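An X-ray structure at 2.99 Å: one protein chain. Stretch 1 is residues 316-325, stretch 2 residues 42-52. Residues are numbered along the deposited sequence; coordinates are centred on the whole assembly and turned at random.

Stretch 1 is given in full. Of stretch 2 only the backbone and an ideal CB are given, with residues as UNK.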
# COMPACT_ATOMS: atom_id res chain seq x y z
N ASN A 316 -10.29 4.28 -8.48
CA ASN A 316 -10.43 2.85 -8.65
C ASN A 316 -9.08 2.17 -8.56
O ASN A 316 -8.48 1.83 -9.56
CB ASN A 316 -11.07 2.59 -10.01
CG ASN A 316 -11.78 1.26 -10.08
OD1 ASN A 316 -11.62 0.38 -9.22
ND2 ASN A 316 -12.57 1.09 -11.13
N GLY A 317 -8.59 1.96 -7.36
CA GLY A 317 -7.28 1.37 -7.21
C GLY A 317 -6.43 2.11 -6.20
O GLY A 317 -6.91 2.96 -5.45
N GLY A 318 -5.14 1.77 -6.18
CA GLY A 318 -4.21 2.30 -5.22
C GLY A 318 -4.06 3.81 -5.28
O GLY A 318 -4.58 4.47 -6.19
N ILE A 319 -3.35 4.34 -4.29
CA ILE A 319 -3.11 5.77 -4.19
C ILE A 319 -1.84 5.99 -3.40
O ILE A 319 -1.58 5.28 -2.43
CB ILE A 319 -4.27 6.49 -3.48
CG1 ILE A 319 -3.87 7.90 -3.05
CG2 ILE A 319 -4.74 5.72 -2.27
CD1 ILE A 319 -5.06 8.73 -2.62
N ALA A 320 -1.06 6.97 -3.84
CA ALA A 320 0.21 7.32 -3.19
C ALA A 320 0.39 8.82 -3.16
O ALA A 320 -0.00 9.52 -4.09
CB ALA A 320 1.37 6.68 -3.89
N ILE A 321 1.00 9.32 -2.10
CA ILE A 321 1.25 10.74 -2.01
C ILE A 321 2.75 10.99 -1.86
O ILE A 321 3.48 10.13 -1.38
CB ILE A 321 0.42 11.37 -0.89
CG1 ILE A 321 -1.07 11.12 -1.16
CG2 ILE A 321 0.70 12.84 -0.78
CD1 ILE A 321 -2.01 12.11 -0.54
N CYS A 322 3.20 12.15 -2.30
CA CYS A 322 4.61 12.48 -2.27
C CYS A 322 5.08 12.71 -0.83
O CYS A 322 4.47 13.49 -0.10
CB CYS A 322 4.86 13.75 -3.08
SG CYS A 322 6.60 14.12 -3.24
N HIS A 323 6.14 12.01 -0.44
CA HIS A 323 6.69 12.16 0.92
C HIS A 323 8.19 12.15 0.85
O HIS A 323 8.80 11.08 0.82
CB HIS A 323 6.24 11.01 1.83
CG HIS A 323 4.79 11.05 2.21
ND1 HIS A 323 4.02 9.91 2.34
CD2 HIS A 323 3.97 12.08 2.50
CE1 HIS A 323 2.79 10.25 2.68
NE2 HIS A 323 2.74 11.56 2.79
N PRO A 324 8.81 13.32 0.82
CA PRO A 324 10.27 13.28 0.85
C PRO A 324 10.81 12.95 2.24
O PRO A 324 10.18 13.26 3.27
CB PRO A 324 10.68 14.68 0.43
CG PRO A 324 9.46 15.53 0.60
CD PRO A 324 8.28 14.66 0.49
N ASP A 325 11.96 12.29 2.26
CA ASP A 325 12.63 11.92 3.50
C ASP A 325 13.94 11.21 3.19
O ASP A 325 14.14 10.71 2.08
CB ASP A 325 11.73 11.03 4.36
CG ASP A 325 11.95 11.24 5.85
OD1 ASP A 325 12.93 10.67 6.40
OD2 ASP A 325 11.14 11.97 6.46
N UNK A 42 -4.70 -1.66 -14.56
CA UNK A 42 -3.98 -1.05 -13.42
C UNK A 42 -4.54 -1.38 -12.02
O UNK A 42 -5.75 -1.43 -11.82
CB UNK A 42 -3.99 0.47 -13.59
N UNK A 43 -3.64 -1.57 -11.07
CA UNK A 43 -4.02 -1.91 -9.70
C UNK A 43 -3.48 -0.93 -8.66
O UNK A 43 -4.22 -0.09 -8.17
CB UNK A 43 -3.53 -3.32 -9.37
N UNK A 44 -2.19 -1.03 -8.34
CA UNK A 44 -1.60 -0.21 -7.26
C UNK A 44 -0.42 0.63 -7.75
O UNK A 44 0.03 0.47 -8.89
CB UNK A 44 -1.14 -1.11 -6.11
N UNK A 45 0.07 1.53 -6.89
CA UNK A 45 1.23 2.38 -7.15
C UNK A 45 2.12 2.54 -5.94
O UNK A 45 1.65 2.53 -4.80
CB UNK A 45 0.77 3.76 -7.63
N UNK A 46 3.40 2.72 -6.20
CA UNK A 46 4.34 3.17 -5.18
C UNK A 46 4.97 4.44 -5.71
O UNK A 46 4.83 4.75 -6.88
CB UNK A 46 5.39 2.11 -4.86
N UNK A 47 5.63 5.17 -4.82
CA UNK A 47 6.38 6.38 -5.16
C UNK A 47 7.72 6.33 -4.45
O UNK A 47 7.90 5.59 -3.49
CB UNK A 47 5.61 7.64 -4.78
N UNK A 48 8.67 7.12 -4.91
CA UNK A 48 10.04 6.98 -4.43
C UNK A 48 10.37 7.96 -3.25
O UNK A 48 9.70 8.98 -3.10
CB UNK A 48 11.00 7.22 -5.60
N UNK A 49 11.32 7.62 -2.37
CA UNK A 49 11.67 8.53 -1.26
C UNK A 49 11.93 9.89 -1.84
O UNK A 49 11.25 10.87 -1.54
CB UNK A 49 12.89 8.04 -0.47
N UNK A 50 13.00 9.90 -2.62
CA UNK A 50 13.35 10.87 -3.65
C UNK A 50 12.13 11.62 -4.19
O UNK A 50 12.17 12.85 -4.32
CB UNK A 50 14.07 10.16 -4.80
N UNK A 51 11.05 10.88 -4.47
CA UNK A 51 9.77 11.43 -4.95
C UNK A 51 9.77 11.59 -6.48
O UNK A 51 8.82 12.12 -7.07
CB UNK A 51 9.49 12.78 -4.28
N UNK A 52 10.84 11.09 -7.10
CA UNK A 52 11.13 11.34 -8.50
C UNK A 52 10.54 10.30 -9.45
O UNK A 52 10.21 10.60 -10.60
CB UNK A 52 12.65 11.40 -8.70

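Strand 319-321 and strand 42-47 run nearly parallel, their directions 13° apart. At position 42 the CB lies sideways and stretch 1 offers nothing near it, so almost any residue would do; it is Phe42, whose ring leads away. At position 43 CA-to-CB points away, and the useful group is the backbone carbonyl, which any residue supplies. Val43 fills the place, and its O accepts a nearly linear hydrogen bond from Gly318 N at 2.9 Å, the only one between the stretches.

Position 44 has a sideways CB, 4.7 Å from Gly318 CA. Glycine opposite leaves room for a side chain of modest length, polar or apolar, to bend inward. The residue is Asp44, whose OD2 comes to 3.0 Å from Gly318 CA; an ideal CB on that glycine would lie 1.7 Å from Asp44 OD2, a clash.

At position 45 the CB points toward stretch 1, 4.8 Å from Ala320 CB, with the Ile319 backbone nearby. Alanine, serine, threonine or valine would suit this narrow space. Thr45 is deposited; its OG1 lies 4.0 Å from Ile319 N, a packing contact rather than a hydrogen bond. Position 46 turns its CB away, leaving the choice free of stretch 1, and holds Ala46.

The alternation brings position 47 back toward stretch 1. Its CB is 4.4 Å from Ala320 CB, and the small alanine leaves space for a branched apolar side chain; valine, leucine or isoleucine would fit. Ile47 is deposited; its CG2 reaches Ile321 O at 3.7 Å, while CD1 extends to 4.2 Å from Cys322 CA.

Position 48 points away and is unconstrained by stretch 1; it is Thr48, whose OG1 is hydrogen-bonded elsewhere in the structure. At position 49 the CB lies sideways, 3.9 Å from Asp325 O, so a small or polar residue is comfortable. Ser49 occupies it, and its backbone O receives a CA-H...O contact from Pro324 CA at 3.5 Å. Position 50 again points away, into space that stretch 1 leaves empty; a polar residue is reasonable, and Asp50 is found.

At position 51 a phi of 86° would favour glycine or asparagine, but the CB points toward stretch 1 and sits 3.4 Å from Cys322 SG, too tight for a bulky group and well placed for a disulfide. Cys51 SG indeed bonds Cys322 SG at 2.0 Å, tying the stretches covalently, and also packs against Pro324 CD at 4.2 Å. Position 52 points away, beyond reach of stretch 1, and is Ser52.

Stretch 2, residues 42-52: FVDTAITSDCS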
# COMPACT_ATOMS: atom_id res chain seq x y z
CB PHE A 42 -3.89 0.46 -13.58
CG PHE A 42 -2.92 0.91 -14.65
CD1 PHE A 42 -1.74 0.22 -14.87
CD2 PHE A 42 -3.20 2.02 -15.43
CE1 PHE A 42 -0.86 0.63 -15.86
CE2 PHE A 42 -2.33 2.43 -16.42
CZ PHE A 42 -1.16 1.73 -16.63
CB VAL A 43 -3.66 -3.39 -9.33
CG1 VAL A 43 -4.21 -3.73 -7.97
CG2 VAL A 43 -4.22 -4.36 -10.38
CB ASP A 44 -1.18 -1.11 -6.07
CG ASP A 44 -1.06 -0.35 -4.75
OD1 ASP A 44 -0.17 -0.68 -3.92
OD2 ASP A 44 -1.86 0.59 -4.53
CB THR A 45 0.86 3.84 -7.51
OG1 THR A 45 -0.37 4.20 -6.88
CG2 THR A 45 0.74 4.03 -8.97
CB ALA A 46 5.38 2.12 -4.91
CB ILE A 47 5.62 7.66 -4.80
CG1 ILE A 47 6.15 8.84 -5.59
CG2 ILE A 47 5.75 7.96 -3.34
CD1 ILE A 47 5.22 10.01 -5.55
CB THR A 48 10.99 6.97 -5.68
OG1 THR A 48 11.64 5.69 -5.79
CG2 THR A 48 11.99 8.14 -5.75
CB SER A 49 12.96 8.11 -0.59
OG SER A 49 12.79 6.97 0.22
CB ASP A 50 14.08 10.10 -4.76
CG ASP A 50 14.60 10.99 -5.85
OD1 ASP A 50 15.60 10.60 -6.48
OD2 ASP A 50 14.01 12.06 -6.08
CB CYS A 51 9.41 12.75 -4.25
SG CYS A 51 8.00 12.65 -3.13
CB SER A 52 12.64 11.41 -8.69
OG SER A 52 13.28 10.25 -8.16
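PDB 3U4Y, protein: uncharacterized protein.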